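Local atomic coordinates of metallophosphoesterase (Sphaerobacter thermophilus, PDB entry 3RQZ), a protein that binds two zinc ions and probably acts as a phosphatase of the YfcE family of metallophosphoesterases. Residues Val39-Glu50 / Trp88-His97. Numbering follows the deposited sequence. Where two conformers were deposited one is given.
Sequences VGYGPRPRECVE and WTTMQLQAEH
His97 and Glu50 meet through a hydrogen bond from NE2 of the imidazole to OE2 of the carboxylate, 2.8 Å long and nearly straight (167°). The two flat groups lie almost coplanar, and the carboxylate accepts on its anti lone pair. The other ring nitrogen, ND1, accepts the backbone N-H of Gln94, the N-cap residue of helix 95-103, so both nitrogens are used and the ring's rotation is fixed. Arg46 passes over one face, its CG 3.9 Å from the ring centroid in a CH-pi contact, while Glu96 CG covers the other. The arginine chain then bends at chi3 (-64°), bringing NH1 to Gln92 O at 2.9 Å, in the carbonyl plane and on a lone pair. Were His97 replaced by an alanine, the Glu50 carboxylate would probably lose its N-H donor and the backbone N-H of Gln94 its acceptor, and a gap would open beneath the Arg46 methylenes.

Further along, Pro45 packs against 88-97: CG rests 3.7 Å from Gln92 CB, CD lies against Trp88 CZ3, and CB approaches Leu93 CD2. The indole, with CG anti to the backbone N (chi1 177°), reaches the loop, its edge facing Pro43 O. Beside it, Thr89 turns CG2 onto Val39 CB (3.8 Å), while OG1, hydrogen-bonded to Ala85 O, also meets a water that accepts from Gly40 N and donates to Gly42 O.

This water-bridged loop precedes helix 45-55 and leads toward the metals: Val39 O is hydrogen-bonded to ND1 of His13, a zinc ligand, and the Tyr41 ring packs against it. Helix 85-92 thus backs the loop that follows the zinc ligand Asp37, while helix 95-103 packs on helix 45-55, beside the two-zinc site characteristic of the calcineurin-like phosphoesterase fold.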
loop_
_atom_site.group_PDB
_atom_site.type_symbol
_atom_site.label_atom_id
_atom_site.label_comp_id
_atom_site.label_asym_id
_atom_site.label_seq_id
_atom_site.Cartn_x
_atom_site.Cartn_y
_atom_site.Cartn_z
ATOM N N VAL A 39 -7.921 -4.528 0.834
ATOM C CA VAL A 39 -9.267 -4.630 0.257
ATOM C C VAL A 39 -9.789 -3.241 -0.016
ATOM O O VAL A 39 -9.141 -2.243 0.343
ATOM C CB VAL A 39 -10.271 -5.386 1.202
ATOM C CG1 VAL A 39 -9.774 -6.817 1.540
ATOM C CG2 VAL A 39 -10.501 -4.578 2.508
ATOM N N GLY A 40 -10.975 -3.182 -0.616
ATOM C CA GLY A 40 -11.630 -1.920 -0.974
ATOM C C GLY A 40 -11.400 -1.617 -2.438
ATOM O O GLY A 40 -10.286 -1.839 -2.947
ATOM N N TYR A 41 -12.437 -1.137 -3.126
ATOM C CA TYR A 41 -12.360 -0.762 -4.555
ATOM C C TYR A 41 -12.303 -1.937 -5.542
ATOM O O TYR A 41 -13.117 -2.008 -6.453
ATOM C CB TYR A 41 -11.159 0.173 -4.853
ATOM C CG TYR A 41 -11.104 1.459 -4.075
ATOM C CD1 TYR A 41 -12.217 2.282 -3.975
ATOM C CD2 TYR A 41 -9.929 1.849 -3.428
ATOM C CE1 TYR A 41 -12.171 3.465 -3.267
ATOM C CE2 TYR A 41 -9.862 3.046 -2.713
ATOM C CZ TYR A 41 -10.991 3.841 -2.639
ATOM O OH TYR A 41 -10.968 5.020 -1.945
ATOM N N GLY A 42 -11.345 -2.847 -5.375
ATOM C CA GLY A 42 -11.122 -3.909 -6.368
ATOM C C GLY A 42 -12.030 -5.132 -6.237
ATOM O O GLY A 42 -12.739 -5.281 -5.245
ATOM N N PRO A 43 -12.015 -6.013 -7.257
ATOM C CA PRO A 43 -12.928 -7.157 -7.371
ATOM C C PRO A 43 -12.537 -8.434 -6.637
ATOM O O PRO A 43 -13.319 -9.389 -6.632
ATOM C CB PRO A 43 -12.924 -7.439 -8.889
ATOM C CG PRO A 43 -11.508 -7.108 -9.279
ATOM C CD PRO A 43 -11.085 -5.937 -8.405
ATOM N N ARG A 44 -11.352 -8.473 -6.029
ATOM C CA ARG A 44 -10.876 -9.738 -5.451
ATOM C C ARG A 44 -10.383 -9.579 -4.019
ATOM O O ARG A 44 -9.229 -9.916 -3.722
ATOM C CB ARG A 44 -9.786 -10.392 -6.344
ATOM C CG ARG A 44 -10.264 -10.911 -7.736
ATOM C CD ARG A 44 -11.239 -12.096 -7.633
ATOM N NE ARG A 44 -11.730 -12.574 -8.942
ATOM C CZ ARG A 44 -12.867 -12.198 -9.517
ATOM N NH1 ARG A 44 -13.642 -11.289 -8.929
ATOM N NH2 ARG A 44 -13.219 -12.711 -10.705
ATOM N N PRO A 45 -11.245 -9.070 -3.114
ATOM C CA PRO A 45 -10.748 -8.877 -1.735
ATOM C C PRO A 45 -10.358 -10.161 -1.006
ATOM O O PRO A 45 -9.331 -10.159 -0.298
ATOM C CB PRO A 45 -11.905 -8.144 -1.027
ATOM C CG PRO A 45 -13.137 -8.469 -1.901
ATOM C CD PRO A 45 -12.611 -8.545 -3.292
ATOM N N ARG A 46 -11.115 -11.256 -1.168
ATOM C CA ARG A 46 -10.765 -12.485 -0.444
ATOM C C ARG A 46 -9.399 -12.991 -0.867
ATOM O O ARG A 46 -8.555 -13.323 -0.031
ATOM C CB ARG A 46 -11.804 -13.582 -0.675
ATOM C CG ARG A 46 -13.116 -13.301 0.019
ATOM C CD ARG A 46 -14.031 -14.554 -0.004
ATOM N NE ARG A 46 -14.382 -14.891 -1.380
ATOM C CZ ARG A 46 -15.438 -14.405 -2.037
ATOM N NH1 ARG A 46 -16.290 -13.577 -1.434
ATOM N NH2 ARG A 46 -15.662 -14.760 -3.301
ATOM N N GLU A 47 -9.200 -13.060 -2.183
ATOM C CA GLU A 47 -7.977 -13.635 -2.737
ATOM C C GLU A 47 -6.750 -12.787 -2.332
ATOM O O GLU A 47 -5.665 -13.335 -2.045
ATOM C CB GLU A 47 -8.112 -13.739 -4.275
ATOM C CG GLU A 47 -9.160 -14.737 -4.776
ATOM C CD GLU A 47 -10.593 -14.173 -4.846
ATOM O OE1 GLU A 47 -10.863 -13.012 -4.443
ATOM O OE2 GLU A 47 -11.479 -14.913 -5.288
ATOM N N CYS A 48 -6.915 -11.461 -2.273
ATOM C CA CYS A 48 -5.804 -10.601 -1.896
ATOM C C CYS A 48 -5.479 -10.754 -0.411
ATOM O O CYS A 48 -4.299 -10.805 -0.053
ATOM C CB CYS A 48 -6.008 -9.133 -2.306
ATOM S SG CYS A 48 -5.971 -8.881 -4.098
ATOM N N VAL A 49 -6.499 -10.876 0.448
ATOM C CA VAL A 49 -6.241 -11.113 1.870
ATOM C C VAL A 49 -5.539 -12.459 2.073
ATOM O O VAL A 49 -4.598 -12.570 2.865
ATOM C CB VAL A 49 -7.559 -11.085 2.728
ATOM C CG1 VAL A 49 -7.318 -11.634 4.146
ATOM C CG2 VAL A 49 -8.115 -9.696 2.794
ATOM N N GLU A 50 -6.011 -13.487 1.380
ATOM C CA GLU A 50 -5.421 -14.821 1.525
ATOM C C GLU A 50 -3.939 -14.816 1.162
ATOM O O GLU A 50 -3.111 -15.373 1.899
ATOM C CB GLU A 50 -6.211 -15.866 0.720
ATOM C CG GLU A 50 -7.615 -16.075 1.301
ATOM C CD GLU A 50 -8.575 -16.790 0.361
ATOM O OE1 GLU A 50 -8.108 -17.409 -0.609
ATOM O OE2 GLU A 50 -9.804 -16.762 0.612
ATOM N N TRP A 88 -20.288 -3.695 -0.478
ATOM C CA TRP A 88 -20.035 -4.915 -1.254
ATOM C C TRP A 88 -18.753 -5.594 -0.744
ATOM O O TRP A 88 -18.725 -6.800 -0.547
ATOM C CB TRP A 88 -19.867 -4.581 -2.734
ATOM C CG TRP A 88 -19.540 -5.782 -3.591
ATOM C CD1 TRP A 88 -20.443 -6.610 -4.208
ATOM C CD2 TRP A 88 -18.238 -6.282 -3.931
ATOM N NE1 TRP A 88 -19.786 -7.595 -4.911
ATOM C CE2 TRP A 88 -18.431 -7.414 -4.765
ATOM C CE3 TRP A 88 -16.926 -5.868 -3.640
ATOM C CZ2 TRP A 88 -17.362 -8.155 -5.287
ATOM C CZ3 TRP A 88 -15.852 -6.600 -4.170
ATOM C CH2 TRP A 88 -16.084 -7.731 -4.991
ATOM N N THR A 89 -17.689 -4.820 -0.556
ATOM C CA THR A 89 -16.429 -5.378 -0.085
ATOM C C THR A 89 -16.602 -6.134 1.259
ATOM O O THR A 89 -16.123 -7.274 1.394
ATOM C CB THR A 89 -15.299 -4.311 0.012
ATOM O OG1 THR A 89 -15.023 -3.789 -1.300
ATOM C CG2 THR A 89 -13.981 -4.933 0.611
ATOM N N THR A 90 -17.273 -5.487 2.214
ATOM C CA THR A 90 -17.529 -6.056 3.528
ATOM C C THR A 90 -18.211 -7.415 3.398
ATOM O O THR A 90 -17.801 -8.380 4.041
ATOM C CB THR A 90 -18.430 -5.118 4.399
ATOM O OG1 THR A 90 -17.984 -3.763 4.280
ATOM C CG2 THR A 90 -18.374 -5.533 5.844
HETATM N N MSE A 91 -19.235 -7.481 2.542
HETATM C CA MSE A 91 -20.013 -8.713 2.303
HETATM C C MSE A 91 -19.211 -9.850 1.651
HETATM O O MSE A 91 -19.648 -10.989 1.672
HETATM C CB MSE A 91 -21.304 -8.432 1.492
HETATM C CG MSE A 91 -22.349 -7.594 2.228
HETATM SE SE MSE A 91 -22.614 -8.042 4.129
HETATM C CE MSE A 91 -23.591 -9.711 3.915
ATOM N N GLN A 92 -18.051 -9.550 1.062
ATOM C CA GLN A 92 -17.213 -10.581 0.461
ATOM C C GLN A 92 -16.377 -11.328 1.502
ATOM O O GLN A 92 -15.996 -12.466 1.281
ATOM C CB GLN A 92 -16.284 -9.990 -0.606
ATOM C CG GLN A 92 -16.989 -9.152 -1.707
ATOM C CD GLN A 92 -18.251 -9.782 -2.241
ATOM O OE1 GLN A 92 -19.359 -9.215 -2.116
ATOM N NE2 GLN A 92 -18.112 -10.968 -2.823
ATOM N N LEU A 93 -16.103 -10.677 2.625
ATOM C CA LEU A 93 -15.180 -11.199 3.616
ATOM C C LEU A 93 -15.828 -12.289 4.480
ATOM O O LEU A 93 -16.938 -12.126 5.002
ATOM C CB LEU A 93 -14.631 -10.056 4.471
ATOM C CG LEU A 93 -13.962 -8.932 3.680
ATOM C CD1 LEU A 93 -13.431 -7.842 4.644
ATOM C CD2 LEU A 93 -12.849 -9.450 2.729
ATOM N N GLN A 94 -15.148 -13.421 4.577
ATOM C CA GLN A 94 -15.610 -14.524 5.431
ATOM C C GLN A 94 -14.860 -14.495 6.778
ATOM O O GLN A 94 -13.984 -13.638 6.960
ATOM C CB GLN A 94 -15.404 -15.824 4.673
ATOM C CG GLN A 94 -16.247 -15.854 3.405
ATOM C CD GLN A 94 -15.891 -17.006 2.511
ATOM O OE1 GLN A 94 -14.707 -17.260 2.247
ATOM N NE2 GLN A 94 -16.913 -17.727 2.038
ATOM N N ALA A 95 -15.183 -15.408 7.707
ATOM C CA ALA A 95 -14.612 -15.355 9.061
ATOM C C ALA A 95 -13.078 -15.254 9.075
ATOM O O ALA A 95 -12.519 -14.417 9.765
ATOM C CB ALA A 95 -15.101 -16.548 9.938
ATOM N N GLU A 96 -12.419 -16.083 8.277
ATOM C CA GLU A 96 -10.963 -16.149 8.276
ATOM C C GLU A 96 -10.311 -14.829 7.831
ATOM O O GLU A 96 -9.268 -14.454 8.365
ATOM C CB GLU A 96 -10.483 -17.309 7.388
ATOM C CG GLU A 96 -10.699 -17.028 5.880
ATOM C CD GLU A 96 -10.257 -18.158 4.987
ATOM O OE1 GLU A 96 -11.134 -18.716 4.256
ATOM O OE2 GLU A 96 -9.036 -18.480 5.015
ATOM N N HIS A 97 -10.925 -14.140 6.853
ATOM C CA HIS A 97 -10.423 -12.853 6.368
ATOM C C HIS A 97 -10.647 -11.772 7.395
ATOM O O HIS A 97 -9.756 -10.942 7.611
ATOM C CB HIS A 97 -11.097 -12.422 5.064
ATOM C CG HIS A 97 -11.146 -13.506 4.047
ATOM N ND1 HIS A 97 -12.308 -14.182 3.750
ATOM C CD2 HIS A 97 -10.165 -14.092 3.322
ATOM C CE1 HIS A 97 -12.048 -15.123 2.861
ATOM N NE2 HIS A 97 -10.756 -15.083 2.577
HETATM O O HOH W 1 -12.673 -4.765 -2.490
#